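Local coordinates for protein acetyltransferase PA1377 (Pseudomonas aeruginosa, PDB 2VI7) that probably transfers acetyl groups to an amine nitrogen, as a putative N-acetyltransferase of the GNAT (GCN5-related) family, at residues L75-R80 with M118-V123; F141-E146 with M165-R170. One frame throughout, in Å; residues are numbered along the deposited sequence.

Contact 1. Residues L75-R80 with M118-V123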
ATOM      1  N   LEU A  75      -7.450  11.098  -3.872  1.00 27.84           N
ATOM      2  CA  LEU A  75      -6.617  11.309  -2.691  1.00 26.55           C
ATOM      3  C   LEU A  75      -7.268  10.538  -1.553  1.00 27.19           C
ATOM      4  O   LEU A  75      -8.462  10.682  -1.309  1.00 27.33           O
ATOM      5  CB  LEU A  75      -6.561  12.797  -2.325  1.00 25.62           C
ATOM      6  CG  LEU A  75      -5.891  13.150  -0.984  1.00 24.89           C
ATOM      7  CD1 LEU A  75      -4.427  12.700  -0.992  1.00 24.01           C
ATOM      8  CD2 LEU A  75      -5.985  14.644  -0.735  1.00 22.30           C
ATOM      9  N   GLU A  76      -6.488   9.706  -0.873  1.00 28.38           N
ATOM     10  CA  GLU A  76      -7.004   8.928   0.243  1.00 29.74           C
ATOM     11  C   GLU A  76      -6.104   8.975   1.478  1.00 28.99           C
ATOM     12  O   GLU A  76      -4.960   8.508   1.465  1.00 29.22           O
ATOM     13  CB  GLU A  76      -7.239   7.471  -0.178  1.00 32.09           C
ATOM     14  CG  GLU A  76      -7.547   6.552   0.993  1.00 37.60           C
ATOM     15  CD  GLU A  76      -7.901   5.146   0.565  1.00 41.68           C
ATOM     16  OE1 GLU A  76      -7.463   4.734  -0.527  1.00 44.02           O
ATOM     17  OE2 GLU A  76      -8.604   4.447   1.328  1.00 44.23           O
ATOM     18  N   GLN A  77      -6.634   9.559   2.547  1.00 28.57           N
ATOM     19  CA  GLN A  77      -5.909   9.649   3.800  1.00 28.42           C
ATOM     20  C   GLN A  77      -5.779   8.223   4.298  1.00 28.58           C
ATOM     21  O   GLN A  77      -6.754   7.472   4.302  1.00 29.58           O
ATOM     22  CB  GLN A  77      -6.695  10.482   4.809  1.00 27.98           C
ATOM     23  CG  GLN A  77      -6.061  10.531   6.183  1.00 29.62           C
ATOM     24  CD  GLN A  77      -6.869  11.355   7.148  1.00 31.37           C
ATOM     25  OE1 GLN A  77      -8.073  11.142   7.303  1.00 36.27           O
ATOM     26  NE2 GLN A  77      -6.219  12.301   7.810  1.00 33.17           N
ATOM     27  N   HIS A  78      -4.581   7.833   4.709  1.00 27.22           N
ATOM     28  CA  HIS A  78      -4.394   6.473   5.176  1.00 26.58           C
ATOM     29  C   HIS A  78      -5.287   6.174   6.381  1.00 27.24           C
ATOM     30  O   HIS A  78      -5.379   6.982   7.311  1.00 27.28           O
ATOM     31  CB  HIS A  78      -2.928   6.229   5.522  1.00 26.28           C
ATOM     32  CG  HIS A  78      -2.565   4.779   5.574  1.00 27.09           C
ATOM     33  ND1 HIS A  78      -3.089   3.916   6.511  1.00 29.32           N
ATOM     34  CD2 HIS A  78      -1.776   4.028   4.771  1.00 27.17           C
ATOM     35  CE1 HIS A  78      -2.640   2.694   6.281  1.00 29.72           C
ATOM     36  NE2 HIS A  78      -1.841   2.735   5.231  1.00 28.61           N
ATOM     37  N   PRO A  79      -5.964   5.004   6.375  1.00 27.05           N
ATOM     38  CA  PRO A  79      -6.865   4.564   7.448  1.00 27.22           C
ATOM     39  C   PRO A  79      -6.229   4.281   8.814  1.00 27.82           C
ATOM     40  O   PRO A  79      -6.894   4.396   9.849  1.00 28.01           O
ATOM     41  CB  PRO A  79      -7.525   3.317   6.855  1.00 25.37           C
ATOM     42  CG  PRO A  79      -6.452   2.767   5.970  1.00 25.90           C
ATOM     43  CD  PRO A  79      -5.970   4.024   5.273  1.00 25.82           C
ATOM     44  N   ARG A  80      -4.956   3.901   8.830  1.00 28.03           N
ATOM     45  CA  ARG A  80      -4.298   3.620  10.097  1.00 27.83           C
ATOM     46  C   ARG A  80      -3.914   4.898  10.815  1.00 27.17           C
ATOM     47  O   ARG A  80      -3.384   5.820  10.216  1.00 27.52           O
ATOM     48  CB  ARG A  80      -3.074   2.732   9.883  1.00 28.42           C
ATOM     49  CG  ARG A  80      -3.418   1.379   9.283  1.00 30.15           C
ATOM     50  CD  ARG A  80      -2.244   0.435   9.361  1.00 34.15           C
ATOM     51  NE  ARG A  80      -2.556  -0.760  10.140  1.00 39.01           N
ATOM     52  CZ  ARG A  80      -1.643  -1.545  10.708  1.00 39.23           C
ATOM     53  N   MET A 118      -7.271  18.864   4.814  1.00 25.52           N
ATOM     54  CA  MET A 118      -6.939  17.658   5.556  1.00 26.58           C
ATOM     55  C   MET A 118      -5.713  17.886   6.419  1.00 25.62           C
ATOM     56  O   MET A 118      -5.507  17.184   7.408  1.00 26.48           O
ATOM     57  CB  MET A 118      -6.672  16.487   4.609  1.00 28.61           C
ATOM     58  CG  MET A 118      -7.884  15.923   3.888  1.00 29.14           C
ATOM     59  SD  MET A 118      -7.375  14.488   2.939  1.00 31.63           S
ATOM     60  CE  MET A 118      -8.890  13.989   2.166  1.00 30.80           C
ATOM     61  N   ASN A 119      -4.904  18.868   6.030  1.00 25.18           N
ATOM     62  CA  ASN A 119      -3.674  19.211   6.742  1.00 25.84           C
ATOM     63  C   ASN A 119      -2.747  17.988   6.799  1.00 25.45           C
ATOM     64  O   ASN A 119      -2.192  17.658   7.847  1.00 24.60           O
ATOM     65  CB  ASN A 119      -4.020  19.723   8.154  1.00 27.88           C
ATOM     66  CG  ASN A 119      -2.851  20.435   8.844  1.00 29.21           C
ATOM     67  OD1 ASN A 119      -2.121  21.210   8.224  1.00 29.37           O
ATOM     68  ND2 ASN A 119      -2.694  20.187  10.142  1.00 29.51           N
ATOM     69  N   LEU A 120      -2.590  17.314   5.658  1.00 25.50           N
ATOM     70  CA  LEU A 120      -1.726  16.140   5.573  1.00 24.41           C
ATOM     71  C   LEU A 120      -0.275  16.590   5.510  1.00 25.04           C
ATOM     72  O   LEU A 120       0.038  17.620   4.912  1.00 25.47           O
ATOM     73  CB  LEU A 120      -2.051  15.308   4.329  1.00 22.08           C
ATOM     74  CG  LEU A 120      -3.409  14.615   4.286  1.00 21.72           C
ATOM     75  CD1 LEU A 120      -3.549  13.871   2.969  1.00 19.91           C
ATOM     76  CD2 LEU A 120      -3.542  13.672   5.482  1.00 19.98           C
ATOM     77  N   ARG A 121       0.605  15.813   6.133  1.00 25.68           N
ATOM     78  CA  ARG A 121       2.031  16.120   6.146  1.00 26.74           C
ATOM     79  C   ARG A 121       2.764  15.420   5.001  1.00 25.46           C
ATOM     80  O   ARG A 121       3.827  15.852   4.581  1.00 25.33           O
ATOM     81  CB  ARG A 121       2.648  15.662   7.471  1.00 27.81           C
ATOM     82  CG  ARG A 121       4.137  15.933   7.626  1.00 32.36           C
ATOM     83  CD  ARG A 121       4.661  15.132   8.805  1.00 38.80           C
ATOM     84  NE  ARG A 121       6.057  15.400   9.152  1.00 45.36           N
ATOM     85  CZ  ARG A 121       6.468  16.438   9.879  1.00 47.54           C
ATOM     86  NH1 ARG A 121       5.588  17.323  10.331  1.00 49.34           N
ATOM     87  NH2 ARG A 121       7.754  16.567  10.194  1.00 47.91           N
ATOM     88  N   ARG A 122       2.176  14.350   4.484  1.00 24.22           N
ATOM     89  CA  ARG A 122       2.821  13.565   3.446  1.00 22.68           C
ATOM     90  C   ARG A 122       1.834  13.038   2.418  1.00 23.27           C
ATOM     91  O   ARG A 122       0.788  12.505   2.774  1.00 23.99           O
ATOM     92  CB  ARG A 122       3.538  12.397   4.127  1.00 22.14           C
ATOM     93  CG  ARG A 122       4.247  11.417   3.232  1.00 22.14           C
ATOM     94  CD  ARG A 122       4.741  10.241   4.056  1.00 21.61           C
ATOM     95  NE  ARG A 122       5.166   9.147   3.188  1.00 25.38           N
ATOM     96  CZ  ARG A 122       6.339   9.100   2.567  1.00 25.96           C
ATOM     97  NH1 ARG A 122       7.215  10.077   2.735  1.00 27.90           N
ATOM     98  NH2 ARG A 122       6.620   8.103   1.742  1.00 26.66           N
ATOM     99  N   VAL A 123       2.163  13.196   1.141  1.00 22.60           N
ATOM    100  CA  VAL A 123       1.316  12.682   0.072  1.00 22.38           C
ATOM    101  C   VAL A 123       2.222  11.778  -0.753  1.00 22.11           C
ATOM    102  O   VAL A 123       3.330  12.171  -1.121  1.00 22.01           O
ATOM    103  CB  VAL A 123       0.736  13.802  -0.804  1.00 22.31           C
ATOM    104  CG1 VAL A 123      -0.191  13.210  -1.854  1.00 21.40           C
ATOM    105  CG2 VAL A 123      -0.024  14.783   0.050  1.00 21.61           C
TER
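Leu-75 and Met-118 reach toward each other tip to tip, with CD2 of Leu-75 lying 3.9 Å from SD of Met-118. The second torsion of the methionine (chi2 -176°) holds SD of Met-118 out in line toward Leu-75. The other leucine branch points elsewhere: CD1 of Leu-75 comes 4.2 Å from CD1 of Leu-120 and 4.4 Å from CG1 of Val-123, so one forked side chain meets three residues of 118-123. This is the well-packed part of the contact, an apolar patch in which Leu-75, Leu-120 and Val-123 are all buried. Leu-110 and Ala-114 of helix 102-117 and Ile-89 of strand 86-95 also pack on Leu-75.

The solvent side differs in burial and polarity: Gln-77 and Met-118 are both partly exposed, although Ile-113 of helix 102-117 packs on the methionine. Here the side chain of Gln-77 crosses that of Leu-120 at a slant and lays two atoms against a single methyl, NE2 of Gln-77 at 3.8 Å and CG of Gln-77 at 4.1 Å from CD2 of Leu-120. The nearer approach is an amide-methyl contact and not a polar bond; NE2 is satisfied instead by the carbonyl of Ser-84.

The contact as a whole is made by side chains, with CA atoms no nearer than 7.9 Å (Gln-77 to Leu-120). Such packing joins the end of strand 68-77 to the turn between helix 102-117 and strand 122-128. It lies toward the edge of the layer where that helix packs on the sheet, at the end of the beta-alpha-beta crossover that links parallel strands 86-95 and 122-128, as in the GNAT fold.

Contact 2. Residues F141-E146 with M165-R170. With SO4 (sulfate ion), chain E.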
ATOM      1  N   PHE A 141       4.868  19.916  -8.650  1.00 25.69           N
ATOM      2  CA  PHE A 141       4.102  20.083  -7.412  1.00 24.47           C
ATOM      3  C   PHE A 141       4.811  19.712  -6.114  1.00 23.51           C
ATOM      4  O   PHE A 141       4.161  19.513  -5.093  1.00 23.45           O
ATOM      5  CB  PHE A 141       2.765  19.321  -7.489  1.00 25.15           C
ATOM      6  CG  PHE A 141       1.713  20.011  -8.334  1.00 25.53           C
ATOM      7  CD1 PHE A 141       1.622  19.768  -9.708  1.00 24.17           C
ATOM      8  CD2 PHE A 141       0.852  20.952  -7.766  1.00 24.02           C
ATOM      9  CE1 PHE A 141       0.693  20.458 -10.502  1.00 24.81           C
ATOM     10  CE2 PHE A 141      -0.082  21.650  -8.555  1.00 25.03           C
ATOM     11  CZ  PHE A 141      -0.161  21.404  -9.922  1.00 24.81           C
ATOM     12  N   GLY A 142       6.136  19.612  -6.160  1.00 23.50           N
ATOM     13  CA  GLY A 142       6.904  19.299  -4.969  1.00 22.68           C
ATOM     14  C   GLY A 142       7.196  17.847  -4.643  1.00 24.15           C
ATOM     15  O   GLY A 142       7.791  17.573  -3.600  1.00 25.45           O
ATOM     16  N   PHE A 143       6.779  16.910  -5.489  1.00 23.43           N
ATOM     17  CA  PHE A 143       7.061  15.506  -5.201  1.00 23.53           C
ATOM     18  C   PHE A 143       8.514  15.199  -5.518  1.00 25.08           C
ATOM     19  O   PHE A 143       9.063  15.669  -6.514  1.00 27.16           O
ATOM     20  CB  PHE A 143       6.179  14.560  -6.022  1.00 20.83           C
ATOM     21  CG  PHE A 143       4.752  14.503  -5.569  1.00 19.48           C
ATOM     22  CD1 PHE A 143       3.843  15.482  -5.964  1.00 17.18           C
ATOM     23  CD2 PHE A 143       4.308  13.465  -4.750  1.00 17.69           C
ATOM     24  CE1 PHE A 143       2.508  15.430  -5.554  1.00 17.00           C
ATOM     25  CE2 PHE A 143       2.973  13.402  -4.333  1.00 18.81           C
ATOM     26  CZ  PHE A 143       2.066  14.391  -4.738  1.00 17.37           C
ATOM     27  N   GLU A 144       9.139  14.409  -4.662  1.00 25.57           N
ATOM     28  CA  GLU A 144      10.513  14.030  -4.876  1.00 26.18           C
ATOM     29  C   GLU A 144      10.561  12.521  -4.906  1.00 26.35           C
ATOM     30  O   GLU A 144       9.774  11.863  -4.235  1.00 25.58           O
ATOM     31  CB  GLU A 144      11.391  14.532  -3.747  1.00 29.26           C
ATOM     32  CG  GLU A 144      11.526  16.028  -3.662  1.00 34.62           C
ATOM     33  CD  GLU A 144      12.410  16.438  -2.491  1.00 39.55           C
ATOM     34  OE1 GLU A 144      13.625  16.117  -2.505  1.00 42.11           O
ATOM     35  OE2 GLU A 144      11.882  17.069  -1.553  1.00 42.04           O
ATOM     36  N   THR A 145      11.485  11.976  -5.689  1.00 26.46           N
ATOM     37  CA  THR A 145      11.643  10.537  -5.795  1.00 25.71           C
ATOM     38  C   THR A 145      12.252  10.000  -4.509  1.00 25.34           C
ATOM     39  O   THR A 145      13.280  10.495  -4.042  1.00 26.66           O
ATOM     40  CB  THR A 145      12.562  10.162  -6.971  1.00 25.50           C
ATOM     41  OG1 THR A 145      11.956  10.574  -8.201  1.00 26.03           O
ATOM     42  CG2 THR A 145      12.809   8.653  -7.001  1.00 24.74           C
ATOM     43  N   GLU A 146      11.610   8.986  -3.941  1.00 24.51           N
ATOM     44  CA  GLU A 146      12.075   8.373  -2.711  1.00 24.22           C
ATOM     45  C   GLU A 146      12.626   6.982  -2.959  1.00 24.31           C
ATOM     46  O   GLU A 146      13.353   6.438  -2.134  1.00 26.29           O
ATOM     47  CB  GLU A 146      10.939   8.301  -1.694  1.00 24.55           C
ATOM     48  CG  GLU A 146      10.679   9.612  -0.983  1.00 26.84           C
ATOM     49  CD  GLU A 146       9.731   9.457   0.187  1.00 29.28           C
ATOM     50  OE1 GLU A 146       9.780  10.305   1.106  1.00 28.85           O
ATOM     51  OE2 GLU A 146       8.934   8.495   0.180  1.00 29.61           O
ATOM     52  N   MET A 165       7.274   8.265  -5.124  1.00 23.45           N
ATOM     53  CA  MET A 165       7.474   9.665  -4.779  1.00 23.00           C
ATOM     54  C   MET A 165       6.633  10.140  -3.604  1.00 24.25           C
ATOM     55  O   MET A 165       5.606   9.562  -3.276  1.00 25.99           O
ATOM     56  CB  MET A 165       7.189  10.547  -5.984  1.00 22.74           C
ATOM     57  CG  MET A 165       8.030  10.213  -7.211  1.00 22.44           C
ATOM     58  SD  MET A 165       7.602  11.275  -8.583  1.00 23.60           S
ATOM     59  CE  MET A 165       8.749  12.621  -8.320  1.00 23.22           C
ATOM     60  N   ALA A 166       7.093  11.202  -2.963  1.00 24.10           N
ATOM     61  CA  ALA A 166       6.393  11.760  -1.827  1.00 24.19           C
ATOM     62  C   ALA A 166       6.584  13.263  -1.818  1.00 24.64           C
ATOM     63  O   ALA A 166       7.622  13.765  -2.232  1.00 25.46           O
ATOM     64  CB  ALA A 166       6.925  11.158  -0.532  1.00 23.99           C
ATOM     65  N   ARG A 167       5.558  13.972  -1.362  1.00 24.74           N
ATOM     66  CA  ARG A 167       5.596  15.420  -1.248  1.00 24.21           C
ATOM     67  C   ARG A 167       5.374  15.722   0.226  1.00 26.12           C
ATOM     68  O   ARG A 167       4.336  15.380   0.779  1.00 26.86           O
ATOM     69  CB  ARG A 167       4.492  16.033  -2.095  1.00 21.39           C
ATOM     70  CG  ARG A 167       4.271  17.517  -1.908  1.00 21.58           C
ATOM     71  CD  ARG A 167       3.148  17.928  -2.833  1.00 22.59           C
ATOM     72  NE  ARG A 167       2.726  19.326  -2.770  1.00 22.28           N
ATOM     73  CZ  ARG A 167       1.933  19.852  -1.842  1.00 21.23           C
ATOM     74  NH1 ARG A 167       1.458  19.118  -0.846  1.00 22.42           N
ATOM     75  NH2 ARG A 167       1.566  21.116  -1.951  1.00 20.25           N
ATOM     76  N   LEU A 168       6.365  16.339   0.863  1.00 29.13           N
ATOM     77  CA  LEU A 168       6.282  16.676   2.286  1.00 30.79           C
ATOM     78  C   LEU A 168       5.934  18.140   2.547  1.00 33.27           C
ATOM     79  O   LEU A 168       6.340  19.051   1.824  1.00 33.81           O
ATOM     80  CB  LEU A 168       7.592  16.323   3.006  1.00 29.07           C
ATOM     81  CG  LEU A 168       7.928  14.839   3.159  1.00 28.43           C
ATOM     82  CD1 LEU A 168       9.336  14.707   3.662  1.00 29.04           C
ATOM     83  CD2 LEU A 168       6.963  14.172   4.115  1.00 28.15           C
ATOM     84  N   ARG A 169       5.182  18.343   3.614  1.00 35.90           N
ATOM     85  CA  ARG A 169       4.722  19.651   4.016  1.00 38.83           C
ATOM     86  C   ARG A 169       5.063  19.825   5.498  1.00 41.29           C
ATOM     87  O   ARG A 169       4.369  19.315   6.376  1.00 40.36           O
ATOM     88  CB  ARG A 169       3.224  19.697   3.777  1.00 39.18           C
ATOM     89  CG  ARG A 169       2.589  21.012   4.005  1.00 41.65           C
ATOM     90  CD  ARG A 169       1.178  20.996   3.476  1.00 43.55           C
ATOM     91  NE  ARG A 169       0.415  22.108   4.022  1.00 44.59           N
ATOM     92  CZ  ARG A 169      -0.181  22.087   5.207  1.00 45.18           C
ATOM     93  NH1 ARG A 169      -0.111  21.003   5.977  1.00 44.82           N
ATOM     94  NH2 ARG A 169      -0.847  23.154   5.624  1.00 46.35           N
ATOM     95  N   ARG A 170       6.151  20.536   5.772  1.00 45.72           N
ATOM     96  CA  ARG A 170       6.607  20.736   7.152  1.00 49.68           C
ATOM     97  C   ARG A 170       6.913  22.200   7.479  1.00 50.30           C
ATOM     98  O   ARG A 170       5.942  22.985   7.595  1.00 50.85           O
ATOM     99  CB  ARG A 170       7.855  19.871   7.403  1.00 52.18           C
ATOM    100  CG  ARG A 170       7.667  18.416   6.970  1.00 55.05           C
ATOM    101  CD  ARG A 170       8.863  17.531   7.274  1.00 58.89           C
ATOM    102  NE  ARG A 170       9.912  17.584   6.259  1.00 62.40           N
ATOM    103  CZ  ARG A 170      10.954  16.754   6.222  1.00 64.45           C
ATOM    104  NH1 ARG A 170      11.082  15.802   7.146  1.00 64.37           N
ATOM    105  NH2 ARG A 170      11.876  16.879   5.267  1.00 65.19           N
TER
HETATM  106  S   SO4 E1172      13.663  13.976  -7.862  1.00 32.56           S
HETATM  107  O1  SO4 E1172      12.492  13.328  -8.475  1.00 33.44           O
HETATM  108  O2  SO4 E1172      13.632  13.798  -6.396  1.00 31.01           O
HETATM  109  O3  SO4 E1172      14.913  13.376  -8.397  1.00 34.20           O
HETATM  110  O4  SO4 E1172      13.582  15.406  -8.180  1.00 32.96           O
HETATM  111  O   HOH W   1       2.799  22.645  -4.387  1.00 55.40           O
HETATM  112  O   HOH W   2       8.504  17.582  -0.753  1.00 40.26           O
HETATM  113  O   HOH W   3       9.693  15.175  -0.301  1.00 41.14           O
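Glu-144 and Ala-166 form an antiparallel hydrogen-bonded pair: Glu-144 N donates to Ala-166 O at 2.9 Å, and Ala-166 N returns the bond to Glu-144 O at 3.0 Å. At the neighbouring non-hydrogen-bonded pair, Thr-145 with Met-165, the strands close to 4.4 Å between CA atoms.

Aromatic and apolar contacts lie beside these bonds. CB of Arg-167 sits over the centre of the Phe-143 ring, 3.6 Å from the centroid and 7° off the normal, a CH-pi contact. CG of Arg-167 stands anti to its backbone N, and the extended chain then carries NE to the carbonyl of Phe-141. Met-165 bends at chi3 (90°), bringing CE to 4.0 Å from CB of Phe-143. On the Ala-166 side of the sheet, the carboxylate of Glu-146 lies against CB of Ala-166, while its OE2 is held in a salt bridge by Arg-122 of strand 122-128; Glu-146 also meets Met-149 and Arg-150 of the second subunit.

Polar contacts and solvent complete the set. Arg-167 NE donates a weak, bent bond to Phe-141 O, 2.7 Å long but only 129° at the hydrogen; NH2 of the same guanidinium forms a salt bridge with Asp-115. One water links Gly-142 O with Leu-168 N, and another links Glu-144 OE2 with Ala-166 O. A sulfate, probably from the crystallisation liquor, accepts bonds from N and OG1 of Thr-145 and from Arg-139.

Gly-142, at positive phi, ends helix 132-140 in a Schellman motif, and the chain passes directly into strand 144-152. That strand pairs with 158-168, which strand 122-128 borders in turn, and helix 102-117 packs on Phe-141 and Arg-167.

From the N terminus, the chain leaves strand 68-77 and runs through strand 86-95 and helix 102-117 before contact 1 closes this loop at 118-123. Strand 122-128 and helix 132-140 follow, and contact 2 then closes a shorter, largely beta excursion between 141-146 and 165-170. The two loops are in series, neither nested nor crossed. Their centres lie about 13 Å apart, yet they touch through adjacent strands: Val-123 O probably accepts a hydrogen bond from Arg-167 N (2.9 Å), and Arg-122 NH2 forms a salt bridge with Glu-146 OE2 (2.8 Å). Together they tie strand 68-77 and helix 102-117 to the C-terminal strands, and both touch the second subunit.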